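Local atomic coordinates of ATP-dependent 6-phosphofructokinase subunit beta (Saccharomyces cerevisiae, PDB entry 3O8O), a protein that catalyses the ATP-dependent phosphorylation of fructose 6-phosphate to fructose 1,6-bisphosphate, the first committing step of glycolysis. Residues A540-L544 with L575-A579; A585-P591 with L623-N629; S635-A640 with A653-Y657. All coordinates share one frame; numbering follows the deposited sequence.

Overall arrangement
All three contacts lie in the second phosphofructokinase domain, inferred to be the regulatory one. They follow one another along the chain, and none encloses or crosses another. Contact 1 closes first. It joins helix 537-558 to helix 574-583 around the intervening strand 561-567. Contact 2 opens just after that helix and pairs strand 587-589 with strand 622-627, closing a loop that holds helix 597-614. Contact 3 closes a short loop, packing the start of helix 636-647 against strand 652-656. Contacts 1 and 2 touch where Ala576 and Ala579 meet Ser627 and Leu625. Contacts 2 and 3 touch where Lys626 and Tyr589 meet Leu639. Helices on both faces of one four-stranded parallel sheet are thus tied to it.

Contact 1 (A540-L544 with L575-A579); sequences ALNAL and LATYA
Leu541 and Ala579 lie where two helix segments cross at -59°, with 9.5 Å between the axes. The side chains that meet are apolar. Leu541 carries its methyl fork across to the other helix, because CG is turned opposite the backbone N (chi1 -172°). Its CD1 rests 3.7 Å from Tyr578 CB and close to the backbone N of Ala579. Of the Tyr578 side chain only CB joins in; its ring leads away and meets the ring of Tyr574, while the side chain also touches Ile301 of helix 297-316. Leu575 answers from the second helix. Its CD1 lies against the backbone of the first, 3.7 Å from Leu541 CA, and reaches Leu541 CD1 at 3.9 Å. The two helices flank strand 561-567 in the chain, and both lie on the same face of the parallel sheet in this phosphofructokinase domain. Ala576 and Ala579 touch that sheet at Ser627 and Leu625. Leu544 fills the other side of the contact. Its CD2 touches both Leu575 CG and Ala579 CB, the latter at 3.6 Å, and its side chain runs at a slant to that of Leu575. Were Leu575 an alanine, a gap would probably open between Leu541 and Leu544, and Leu544 CD2 would lose one of its supports. Leu544 and Leu575 also touch Gln662, a residue that binds the allosteric activator fructose 2,6-bisphosphate.

Contact 2 (A585-P591 with L623-N629); sequences AQVSYVP and LILKSTN
The Tyr589 ring meets Lys626 at its edge, where CG of the lysine lies near the ring plane. Val587 CG1 stands over one face, 3.6 Å from the plane and nearer the ring's border than its centre. Ile624 approaches the ring obliquely, with CG2 3.8 Å from Tyr589 CE1. The tyrosine hydroxyl is hydrogen-bonded to Asp603 in helix 597-614, which anchors the far end of the ring. Lys626 runs roughly perpendicular to the tyrosine side chain. Its chain bends at chi2 (-99°) and carries NZ away to the backbone oxygens of Thr628 and Leu634. Val587 and Ile624 run alongside each other from neighbouring strands, with Val587 CB 3.9 Å from Ile624 CG1. The Pro591 ring sets CD 3.5 Å from Ser627 CB, and its CG and CB lean on Asn629 CB. Asn629 turns its amide to Asn571.

The backbones pair as parallel strands. Leu625 N bonds to Val587 O at 2.9 Å, and Tyr589 N to Leu625 O at 2.7 Å. Ser627 N closes the series on Tyr589 O. At the start, Gln586 N and Val587 N share Leu623 O in two weak bonds.

Strand 587-589 is the outermost strand of its sheet in this chain. With helix 597-614 and strand 622-627 it forms a beta-alpha-beta unit. That helix covers the face of Val587, Tyr589 and Ile624, and helix 636-647 joins it through Leu639, which packs on Tyr589 and Lys626. On the face of Ser588 and Leu625 lie helices 574-583 and 537-558, while strand 561-567 bonds to the other edge of strand 622-627.

Contact 3 (S635-A640 with A653-Y657); sequences SATKLA and AKPAY. With FDP (2,6-di-O-phosphono-beta-D-fructofuranose), chain J.
Thr637 meets Tyr657 nearly square on, and their hydroxyls share a hydrogen bond of 2.7 Å between Tyr657 OH and Thr637 OG1. The threonine oxygen sits at the edge of the tyrosine ring, near its plane. Ala636 comes to the same ring obliquely, its CB 3.5 Å from Tyr657 CZ. The first torsion of Tyr657 (chi1 -69°) sets CG opposite the carbonyl carbon, and the ring then reaches back to the start of the helix. There Ser635 is the N-cap: its OG accepts from Lys638 N at 2.9 Å, in a nearly straight bond.

Farther along, small groups meet. Pro655 rests its CB against the helix backbone, 3.6 Å from Thr637 CA. Ala640 presses its CB on the strand, 3.5 Å from Ala653 O, and also meets Pro655 CD. Ala653 CB faces Ala640 CB at 4.1 Å. Lys654 points the other way, toward a bound FDP, which is hydrogen-bonded to residues of another chain; the modelled approach of Lys654 NZ is too short to be trusted.

Helix and strand run antiparallel, their axes at 176°. Strand 622-627, helix 636-647 and strand 652-656 make a beta-alpha-beta crossover, with strand 561-567 lying between the two strands. Lys654 and nearby Arg561 are predicted to bind the allosteric activator fructose 2,6-bisphosphate, so the crossover ends at the probable activator site shared with subunit alpha.

Contact 1 (A540-L544 with L575-A579)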
ATOM      1  N   ALA B 540     -21.081   6.788  17.699  1.00 42.81           N
ATOM      2  CA  ALA B 540     -19.956   6.952  16.784  1.00 43.83           C
ATOM      3  C   ALA B 540     -19.780   8.432  16.464  1.00 45.49           C
ATOM      4  O   ALA B 540     -18.690   8.986  16.578  1.00 46.41           O
ATOM      5  CB  ALA B 540     -20.213   6.163  15.486  1.00 23.35           C
ATOM      6  N   LEU B 541     -20.883   9.058  16.065  1.00 51.98           N
ATOM      7  CA  LEU B 541     -20.896  10.463  15.707  1.00 50.69           C
ATOM      8  C   LEU B 541     -20.209  11.314  16.769  1.00 49.34           C
ATOM      9  O   LEU B 541     -19.466  12.243  16.470  1.00 50.20           O
ATOM     10  CB  LEU B 541     -22.343  10.935  15.514  1.00 50.61           C
ATOM     11  CG  LEU B 541     -22.415  12.355  14.948  1.00 50.53           C
ATOM     12  CD1 LEU B 541     -21.749  12.336  13.589  1.00 49.89           C
ATOM     13  CD2 LEU B 541     -23.822  12.853  14.817  1.00 49.67           C
ATOM     14  N   ASN B 542     -20.454  10.995  18.023  1.00 33.81           N
ATOM     15  CA  ASN B 542     -19.843  11.770  19.084  1.00 33.09           C
ATOM     16  C   ASN B 542     -18.364  11.435  19.212  1.00 33.11           C
ATOM     17  O   ASN B 542     -17.521  12.313  19.404  1.00 33.49           O
ATOM     18  CB  ASN B 542     -20.575  11.511  20.403  1.00 56.14           C
ATOM     19  CG  ASN B 542     -21.760  12.418  20.589  1.00 56.82           C
ATOM     20  OD1 ASN B 542     -21.610  13.579  20.998  1.00 56.82           O
ATOM     21  ND2 ASN B 542     -22.954  11.908  20.273  1.00 57.65           N
ATOM     22  N   ALA B 543     -18.066  10.149  19.111  1.00 42.07           N
ATOM     23  CA  ALA B 543     -16.709   9.658  19.217  1.00 40.56           C
ATOM     24  C   ALA B 543     -15.826  10.390  18.232  1.00 40.63           C
ATOM     25  O   ALA B 543     -14.734  10.868  18.575  1.00 39.24           O
ATOM     26  CB  ALA B 543     -16.682   8.188  18.904  1.00 18.13           C
ATOM     27  N   LEU B 544     -16.314  10.457  16.994  1.00 34.22           N
ATOM     28  CA  LEU B 544     -15.595  11.106  15.914  1.00 32.68           C
ATOM     29  C   LEU B 544     -15.549  12.595  16.145  1.00 33.21           C
ATOM     30  O   LEU B 544     -14.500  13.204  16.033  1.00 33.91           O
ATOM     31  CB  LEU B 544     -16.257  10.799  14.581  1.00 33.43           C
ATOM     32  CG  LEU B 544     -15.620  11.389  13.319  1.00 33.83           C
ATOM     33  CD1 LEU B 544     -14.152  11.059  13.295  1.00 34.71           C
ATOM     34  CD2 LEU B 544     -16.263  10.812  12.077  1.00 33.89           C
ATOM     35  N   LEU B 575     -21.784   9.254   8.453  1.00 32.48           N
ATOM     36  CA  LEU B 575     -20.920   9.655   9.559  1.00 31.11           C
ATOM     37  C   LEU B 575     -20.012  10.839   9.248  1.00 32.40           C
ATOM     38  O   LEU B 575     -19.916  11.787  10.030  1.00 32.16           O
ATOM     39  CB  LEU B 575     -20.091   8.469  10.021  1.00 22.00           C
ATOM     40  CG  LEU B 575     -19.088   8.703  11.171  1.00 21.96           C
ATOM     41  CD1 LEU B 575     -19.731   9.222  12.464  1.00 20.53           C
ATOM     42  CD2 LEU B 575     -18.394   7.390  11.430  1.00 22.47           C
ATOM     43  N   ALA B 576     -19.338  10.797   8.108  1.00 53.50           N
ATOM     44  CA  ALA B 576     -18.459  11.899   7.744  1.00 53.40           C
ATOM     45  C   ALA B 576     -19.255  13.208   7.625  1.00 53.66           C
ATOM     46  O   ALA B 576     -18.809  14.263   8.084  1.00 51.42           O
ATOM     47  CB  ALA B 576     -17.771  11.582   6.433  1.00 18.35           C
ATOM     48  N   THR B 577     -20.439  13.126   7.021  1.00 49.70           N
ATOM     49  CA  THR B 577     -21.279  14.299   6.830  1.00 50.85           C
ATOM     50  C   THR B 577     -21.694  14.961   8.115  1.00 51.44           C
ATOM     51  O   THR B 577     -21.410  16.143   8.320  1.00 50.82           O
ATOM     52  CB  THR B 577     -22.549  13.983   6.045  1.00 44.64           C
ATOM     53  OG1 THR B 577     -22.196  13.561   4.719  1.00 45.08           O
ATOM     54  CG2 THR B 577     -23.435  15.220   5.975  1.00 41.77           C
ATOM     55  N   TYR B 578     -22.362  14.217   8.985  1.00 56.95           N
ATOM     56  CA  TYR B 578     -22.787  14.820  10.238  1.00 59.56           C
ATOM     57  C   TYR B 578     -21.624  15.217  11.131  1.00 58.37           C
ATOM     58  O   TYR B 578     -21.681  16.254  11.802  1.00 58.96           O
ATOM     59  CB  TYR B 578     -23.806  13.925  10.966  1.00 66.60           C
ATOM     60  CG  TYR B 578     -25.152  14.022  10.282  1.00 68.67           C
ATOM     61  CD1 TYR B 578     -25.418  13.298   9.118  1.00 69.73           C
ATOM     62  CD2 TYR B 578     -26.079  14.990  10.671  1.00 69.67           C
ATOM     63  CE1 TYR B 578     -26.556  13.554   8.358  1.00 70.25           C
ATOM     64  CE2 TYR B 578     -27.221  15.249   9.910  1.00 70.19           C
ATOM     65  CZ  TYR B 578     -27.445  14.534   8.764  1.00 69.54           C
ATOM     66  OH  TYR B 578     -28.546  14.812   8.008  1.00 69.57           O
ATOM     67  N   ALA B 579     -20.557  14.427  11.121  1.00 33.54           N
ATOM     68  CA  ALA B 579     -19.391  14.781  11.941  1.00 33.64           C
ATOM     69  C   ALA B 579     -18.906  16.155  11.453  1.00 32.91           C
ATOM     70  O   ALA B 579     -18.724  17.119  12.232  1.00 32.50           O
ATOM     71  CB  ALA B 579     -18.286  13.736  11.774  1.00 47.91           C
TER

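Contact 2 (A585-P591 with L623-N629)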
ATOM      1  N   ALA B 585     -16.229  21.136   9.847  1.00 42.30           N
ATOM      2  CA  ALA B 585     -15.148  20.739   8.954  1.00 42.76           C
ATOM      3  C   ALA B 585     -15.219  21.605   7.707  1.00 42.70           C
ATOM      4  O   ALA B 585     -16.291  21.901   7.199  1.00 42.32           O
ATOM      5  CB  ALA B 585     -15.273  19.258   8.582  1.00 50.52           C
ATOM      6  N   GLN B 586     -14.060  22.006   7.227  1.00 46.58           N
ATOM      7  CA  GLN B 586     -13.979  22.844   6.064  1.00 47.57           C
ATOM      8  C   GLN B 586     -14.359  22.016   4.858  1.00 47.48           C
ATOM      9  O   GLN B 586     -15.222  22.395   4.061  1.00 46.89           O
ATOM     10  CB  GLN B 586     -12.557  23.377   5.938  1.00 66.39           C
ATOM     11  CG  GLN B 586     -12.342  24.309   4.772  1.00 69.23           C
ATOM     12  CD  GLN B 586     -13.261  25.510   4.810  1.00 69.72           C
ATOM     13  OE1 GLN B 586     -14.443  25.428   4.452  1.00 68.50           O
ATOM     14  NE2 GLN B 586     -12.720  26.640   5.250  1.00 70.18           N
ATOM     15  N   VAL B 587     -13.718  20.865   4.732  1.00 74.19           N
ATOM     16  CA  VAL B 587     -13.995  19.972   3.622  1.00 74.61           C
ATOM     17  C   VAL B 587     -14.365  18.597   4.154  1.00 74.76           C
ATOM     18  O   VAL B 587     -13.973  18.232   5.258  1.00 76.41           O
ATOM     19  CB  VAL B 587     -12.759  19.797   2.735  1.00 58.97           C
ATOM     20  CG1 VAL B 587     -13.141  19.063   1.449  1.00 58.69           C
ATOM     21  CG2 VAL B 587     -12.145  21.136   2.446  1.00 58.11           C
ATOM     22  N   SER B 588     -15.142  17.857   3.378  1.00 40.52           N
ATOM     23  CA  SER B 588     -15.505  16.502   3.730  1.00 40.40           C
ATOM     24  C   SER B 588     -15.702  15.696   2.423  1.00 40.49           C
ATOM     25  O   SER B 588     -16.420  16.116   1.503  1.00 40.32           O
ATOM     26  CB  SER B 588     -16.761  16.500   4.579  1.00 42.14           C
ATOM     27  OG  SER B 588     -17.910  16.623   3.770  1.00 43.22           O
ATOM     28  N   TYR B 589     -15.031  14.557   2.322  1.00 44.84           N
ATOM     29  CA  TYR B 589     -15.147  13.731   1.136  1.00 45.10           C
ATOM     30  C   TYR B 589     -15.919  12.457   1.491  1.00 45.74           C
ATOM     31  O   TYR B 589     -15.619  11.819   2.506  1.00 47.16           O
ATOM     32  CB  TYR B 589     -13.753  13.377   0.611  1.00 46.89           C
ATOM     33  CG  TYR B 589     -12.968  14.556   0.098  1.00 46.77           C
ATOM     34  CD1 TYR B 589     -11.666  14.785   0.526  1.00 46.54           C
ATOM     35  CD2 TYR B 589     -13.527  15.450  -0.801  1.00 45.89           C
ATOM     36  CE1 TYR B 589     -10.944  15.891   0.065  1.00 46.17           C
ATOM     37  CE2 TYR B 589     -12.822  16.549  -1.265  1.00 45.71           C
ATOM     38  CZ  TYR B 589     -11.532  16.766  -0.831  1.00 46.21           C
ATOM     39  OH  TYR B 589     -10.811  17.844  -1.300  1.00 46.91           O
ATOM     40  N   VAL B 590     -16.899  12.085   0.662  1.00 40.97           N
ATOM     41  CA  VAL B 590     -17.705  10.896   0.919  1.00 39.39           C
ATOM     42  C   VAL B 590     -17.713   9.886  -0.202  1.00 39.09           C
ATOM     43  O   VAL B 590     -17.484  10.226  -1.349  1.00 37.21           O
ATOM     44  CB  VAL B 590     -19.118  11.279   1.234  1.00 22.48           C
ATOM     45  CG1 VAL B 590     -19.159  11.890   2.639  1.00 22.53           C
ATOM     46  CG2 VAL B 590     -19.633  12.263   0.184  1.00 21.61           C
ATOM     47  N   PRO B 591     -18.016   8.620   0.115  1.00 47.86           N
ATOM     48  CA  PRO B 591     -18.028   7.566  -0.905  1.00 47.81           C
ATOM     49  C   PRO B 591     -18.935   7.855  -2.068  1.00 49.30           C
ATOM     50  O   PRO B 591     -18.590   7.603  -3.215  1.00 48.18           O
ATOM     51  CB  PRO B 591     -18.478   6.325  -0.132  1.00 40.19           C
ATOM     52  CG  PRO B 591     -18.139   6.646   1.310  1.00 39.97           C
ATOM     53  CD  PRO B 591     -18.495   8.106   1.411  1.00 39.93           C
ATOM     54  N   LEU B 623      -9.965  21.242   9.142  1.00 30.50           N
ATOM     55  CA  LEU B 623     -10.163  19.804   9.064  1.00 28.61           C
ATOM     56  C   LEU B 623     -10.793  19.390   7.750  1.00 28.69           C
ATOM     57  O   LEU B 623     -11.683  20.057   7.219  1.00 28.83           O
ATOM     58  CB  LEU B 623     -11.088  19.304  10.175  1.00 39.97           C
ATOM     59  CG  LEU B 623     -10.693  19.470  11.626  1.00 40.12           C
ATOM     60  CD1 LEU B 623     -11.752  18.849  12.493  1.00 39.89           C
ATOM     61  CD2 LEU B 623      -9.359  18.784  11.868  1.00 41.68           C
ATOM     62  N   ILE B 624     -10.339  18.262   7.238  1.00 44.30           N
ATOM     63  CA  ILE B 624     -10.873  17.709   6.017  1.00 43.50           C
ATOM     64  C   ILE B 624     -11.242  16.304   6.448  1.00 42.61           C
ATOM     65  O   ILE B 624     -10.354  15.507   6.752  1.00 42.58           O
ATOM     66  CB  ILE B 624      -9.796  17.624   4.910  1.00 34.75           C
ATOM     67  CG1 ILE B 624      -9.370  19.021   4.472  1.00 34.75           C
ATOM     68  CG2 ILE B 624     -10.337  16.878   3.718  1.00 34.75           C
ATOM     69  CD1 ILE B 624      -8.228  18.994   3.512  1.00 58.78           C
ATOM     70  N   LEU B 625     -12.538  16.013   6.542  1.00 41.45           N
ATOM     71  CA  LEU B 625     -12.963  14.671   6.928  1.00 40.50           C
ATOM     72  C   LEU B 625     -13.092  13.885   5.657  1.00 40.40           C
ATOM     73  O   LEU B 625     -13.676  14.334   4.686  1.00 41.57           O
ATOM     74  CB  LEU B 625     -14.296  14.673   7.682  1.00 29.33           C
ATOM     75  CG  LEU B 625     -14.366  15.530   8.957  1.00 30.29           C
ATOM     76  CD1 LEU B 625     -15.486  14.981   9.824  1.00 30.76           C
ATOM     77  CD2 LEU B 625     -13.036  15.528   9.735  1.00 30.55           C
ATOM     78  N   LYS B 626     -12.537  12.695   5.659  1.00 46.85           N
ATOM     79  CA  LYS B 626     -12.606  11.901   4.471  1.00 47.17           C
ATOM     80  C   LYS B 626     -13.000  10.463   4.760  1.00 47.05           C
ATOM     81  O   LYS B 626     -12.259   9.721   5.393  1.00 46.88           O
ATOM     82  CB  LYS B 626     -11.246  11.971   3.761  1.00 39.52           C
ATOM     83  CG  LYS B 626     -11.111  11.164   2.480  1.00 37.90           C
ATOM     84  CD  LYS B 626     -10.424   9.873   2.741  1.00 35.39           C
ATOM     85  CE  LYS B 626     -10.326   9.024   1.493  1.00 34.76           C
ATOM     86  NZ  LYS B 626      -9.550   7.755   1.744  1.00 34.70           N
ATOM     87  N   SER B 627     -14.196  10.086   4.330  1.00 38.13           N
ATOM     88  CA  SER B 627     -14.633   8.720   4.476  1.00 37.54           C
ATOM     89  C   SER B 627     -13.603   7.930   3.665  1.00 37.28           C
ATOM     90  O   SER B 627     -13.257   8.333   2.550  1.00 36.35           O
ATOM     91  CB  SER B 627     -16.012   8.527   3.835  1.00 47.26           C
ATOM     92  OG  SER B 627     -17.069   8.962   4.686  1.00 48.23           O
ATOM     93  N   THR B 628     -13.116   6.816   4.205  1.00 35.89           N
ATOM     94  CA  THR B 628     -12.143   5.995   3.494  1.00 33.17           C
ATOM     95  C   THR B 628     -12.593   5.613   2.078  1.00 34.31           C
ATOM     96  O   THR B 628     -11.816   5.725   1.125  1.00 35.60           O
ATOM     97  CB  THR B 628     -11.861   4.706   4.242  1.00 21.11           C
ATOM     98  OG1 THR B 628     -11.508   5.020   5.594  1.00 22.09           O
ATOM     99  CG2 THR B 628     -10.745   3.945   3.588  1.00 16.55           C
ATOM    100  N   ASN B 629     -13.840   5.172   1.935  1.00 36.85           N
ATOM    101  CA  ASN B 629     -14.323   4.765   0.622  1.00 36.17           C
ATOM    102  C   ASN B 629     -14.563   5.932  -0.287  1.00 36.71           C
ATOM    103  O   ASN B 629     -15.037   5.767  -1.415  1.00 36.11           O
ATOM    104  CB  ASN B 629     -15.572   3.904   0.746  1.00 39.65           C
ATOM    105  CG  ASN B 629     -15.251   2.508   1.239  1.00 40.16           C
ATOM    106  OD1 ASN B 629     -14.130   2.245   1.708  1.00 39.83           O
ATOM    107  ND2 ASN B 629     -16.224   1.602   1.150  1.00 39.05           N
TER

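Contact 3 (S635-A640 with A653-Y657)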
ATOM      1  N   SER B 635      -5.462   7.813   0.059  1.00 34.78           N
ATOM      2  CA  SER B 635      -5.698   7.572   1.479  1.00 34.21           C
ATOM      3  C   SER B 635      -5.545   8.856   2.262  1.00 34.15           C
ATOM      4  O   SER B 635      -4.961   9.822   1.783  1.00 33.52           O
ATOM      5  CB  SER B 635      -4.680   6.587   2.035  1.00 41.65           C
ATOM      6  OG  SER B 635      -3.445   7.244   2.286  1.00 42.12           O
ATOM      7  N   ALA B 636      -6.038   8.858   3.486  1.00 32.78           N
ATOM      8  CA  ALA B 636      -5.907  10.037   4.307  1.00 35.05           C
ATOM      9  C   ALA B 636      -4.441  10.446   4.291  1.00 36.79           C
ATOM     10  O   ALA B 636      -4.127  11.633   4.231  1.00 37.41           O
ATOM     11  CB  ALA B 636      -6.349   9.735   5.708  1.00 66.53           C
ATOM     12  N   THR B 637      -3.547   9.461   4.331  1.00 33.55           N
ATOM     13  CA  THR B 637      -2.116   9.732   4.318  1.00 32.50           C
ATOM     14  C   THR B 637      -1.677  10.327   3.008  1.00 33.35           C
ATOM     15  O   THR B 637      -1.032  11.369   2.983  1.00 32.40           O
ATOM     16  CB  THR B 637      -1.304   8.474   4.541  1.00 34.69           C
ATOM     17  OG1 THR B 637      -1.638   7.933   5.816  1.00 34.99           O
ATOM     18  CG2 THR B 637       0.155   8.766   4.537  1.00 33.14           C
ATOM     19  N   LYS B 638      -2.028   9.691   1.903  1.00 44.08           N
ATOM     20  CA  LYS B 638      -1.594  10.234   0.618  1.00 47.48           C
ATOM     21  C   LYS B 638      -2.195  11.580   0.313  1.00 48.66           C
ATOM     22  O   LYS B 638      -1.584  12.425  -0.345  1.00 49.44           O
ATOM     23  CB  LYS B 638      -1.916   9.282  -0.527  1.00 55.88           C
ATOM     24  CG  LYS B 638      -0.741   8.421  -0.918  1.00 55.73           C
ATOM     25  CD  LYS B 638       0.425   9.287  -1.267  1.00 56.53           C
ATOM     26  CE  LYS B 638       1.649   8.451  -1.422  1.00 57.77           C
ATOM     27  NZ  LYS B 638       2.749   9.313  -1.883  1.00 59.05           N
ATOM     28  N   LEU B 639      -3.413  11.765   0.786  1.00 56.71           N
ATOM     29  CA  LEU B 639      -4.133  12.994   0.571  1.00 55.92           C
ATOM     30  C   LEU B 639      -3.371  14.139   1.234  1.00 55.99           C
ATOM     31  O   LEU B 639      -3.184  15.198   0.627  1.00 56.32           O
ATOM     32  CB  LEU B 639      -5.520  12.849   1.170  1.00 48.93           C
ATOM     33  CG  LEU B 639      -6.658  13.437   0.379  1.00 50.02           C
ATOM     34  CD1 LEU B 639      -6.478  13.072  -1.076  1.00 50.99           C
ATOM     35  CD2 LEU B 639      -7.962  12.900   0.936  1.00 50.68           C
ATOM     36  N   ALA B 640      -2.928  13.932   2.476  1.00 39.85           N
ATOM     37  CA  ALA B 640      -2.179  14.969   3.186  1.00 38.37           C
ATOM     38  C   ALA B 640      -0.912  15.299   2.391  1.00 38.69           C
ATOM     39  O   ALA B 640      -0.573  16.460   2.207  1.00 38.60           O
ATOM     40  CB  ALA B 640      -1.811  14.497   4.564  1.00 25.30           C
ATOM     41  N   ALA B 653      -0.448  19.673   5.542  1.00 37.82           N
ATOM     42  CA  ALA B 653      -1.500  18.804   6.035  1.00 36.24           C
ATOM     43  C   ALA B 653      -0.927  17.516   6.565  1.00 35.67           C
ATOM     44  O   ALA B 653       0.072  17.013   6.040  1.00 33.45           O
ATOM     45  CB  ALA B 653      -2.477  18.492   4.942  1.00 18.33           C
ATOM     46  N   LYS B 654      -1.565  16.979   7.605  1.00 41.21           N
ATOM     47  CA  LYS B 654      -1.134  15.720   8.202  1.00 40.62           C
ATOM     48  C   LYS B 654      -2.303  14.766   8.225  1.00 39.05           C
ATOM     49  O   LYS B 654      -3.455  15.172   8.182  1.00 39.31           O
ATOM     50  CB  LYS B 654      -0.627  15.907   9.637  1.00 51.51           C
ATOM     51  CG  LYS B 654       0.642  16.721   9.776  1.00 51.78           C
ATOM     52  CD  LYS B 654       1.670  16.274   8.767  1.00 51.10           C
ATOM     53  CE  LYS B 654       3.032  16.889   9.017  1.00 49.07           C
ATOM     54  NZ  LYS B 654       3.729  16.219  10.131  1.00 48.51           N
ATOM     55  N   PRO B 655      -2.020  13.472   8.286  1.00 35.62           N
ATOM     56  CA  PRO B 655      -3.132  12.522   8.316  1.00 36.91           C
ATOM     57  C   PRO B 655      -3.561  12.202   9.757  1.00 36.96           C
ATOM     58  O   PRO B 655      -2.811  12.426  10.722  1.00 37.54           O
ATOM     59  CB  PRO B 655      -2.560  11.307   7.576  1.00 30.88           C
ATOM     60  CG  PRO B 655      -1.117  11.361   7.960  1.00 30.60           C
ATOM     61  CD  PRO B 655      -0.749  12.811   7.958  1.00 29.37           C
ATOM     62  N   ALA B 656      -4.781  11.696   9.899  1.00 30.79           N
ATOM     63  CA  ALA B 656      -5.300  11.334  11.212  1.00 30.10           C
ATOM     64  C   ALA B 656      -6.164  10.109  11.052  1.00 29.91           C
ATOM     65  O   ALA B 656      -7.081  10.108  10.233  1.00 29.21           O
ATOM     66  CB  ALA B 656      -6.107  12.469  11.798  1.00 30.30           C
ATOM     67  N   TYR B 657      -5.851   9.067  11.815  1.00 40.56           N
ATOM     68  CA  TYR B 657      -6.615   7.836  11.741  1.00 41.46           C
ATOM     69  C   TYR B 657      -7.223   7.420  13.076  1.00 41.37           C
ATOM     70  O   TYR B 657      -6.692   6.542  13.758  1.00 42.39           O
ATOM     71  CB  TYR B 657      -5.743   6.705  11.203  1.00 37.19           C
ATOM     72  CG  TYR B 657      -5.353   6.839   9.758  1.00 38.41           C
ATOM     73  CD1 TYR B 657      -4.225   7.546   9.389  1.00 39.47           C
ATOM     74  CD2 TYR B 657      -6.085   6.225   8.767  1.00 38.57           C
ATOM     75  CE1 TYR B 657      -3.820   7.638   8.043  1.00 39.04           C
ATOM     76  CE2 TYR B 657      -5.699   6.301   7.434  1.00 37.56           C
ATOM     77  CZ  TYR B 657      -4.562   7.008   7.075  1.00 38.05           C
ATOM     78  OH  TYR B 657      -4.178   7.070   5.754  1.00 38.69           O
TER
HETATM   79  P1  FDP J   1       8.454  14.738  19.065  1.00 81.76           P
HETATM   80  O1P FDP J   1       9.077  15.846  19.824  1.00 82.04           O
HETATM   81  O2P FDP J   1       9.186  13.334  19.360  1.00 82.32           O
HETATM   82  O3P FDP J   1       8.559  14.969  17.476  1.00 82.32           O
HETATM   83  O1  FDP J   1       5.560  11.275  18.351  1.00 77.91           O
HETATM   84  C1  FDP J   1       6.384  12.176  19.097  1.00 80.59           C
HETATM   85  C2  FDP J   1       6.046  13.615  18.704  1.00 81.40           C
HETATM   86  O2  FDP J   1       6.885  14.556  19.384  1.00 81.52           O
HETATM   87  C3  FDP J   1       4.584  13.945  19.019  1.00 81.50           C
HETATM   88  O3  FDP J   1       4.508  14.738  20.208  1.00 81.27           O
HETATM   89  C4  FDP J   1       4.209  14.824  17.830  1.00 82.02           C
HETATM   90  O4  FDP J   1       2.785  14.804  17.693  1.00 82.32           O
HETATM   91  C5  FDP J   1       4.905  14.029  16.726  1.00 82.32           C
HETATM   92  O5  FDP J   1       6.199  13.744  17.283  1.00 82.32           O
HETATM   93  C6  FDP J   1       5.085  14.808  15.421  1.00 82.32           C
HETATM   94  O6  FDP J   1       3.848  15.286  14.892  1.00 82.16           O
HETATM   95  P2  FDP J   1       3.876  16.265  13.615  1.00 82.32           P
HETATM   96  O4P FDP J   1       3.914  15.495  12.351  1.00 82.21           O
HETATM   97  O5P FDP J   1       2.577  17.209  13.718  1.00 82.03           O
HETATM   98  O6P FDP J   1       5.160  17.216  13.814  1.00 80.68           O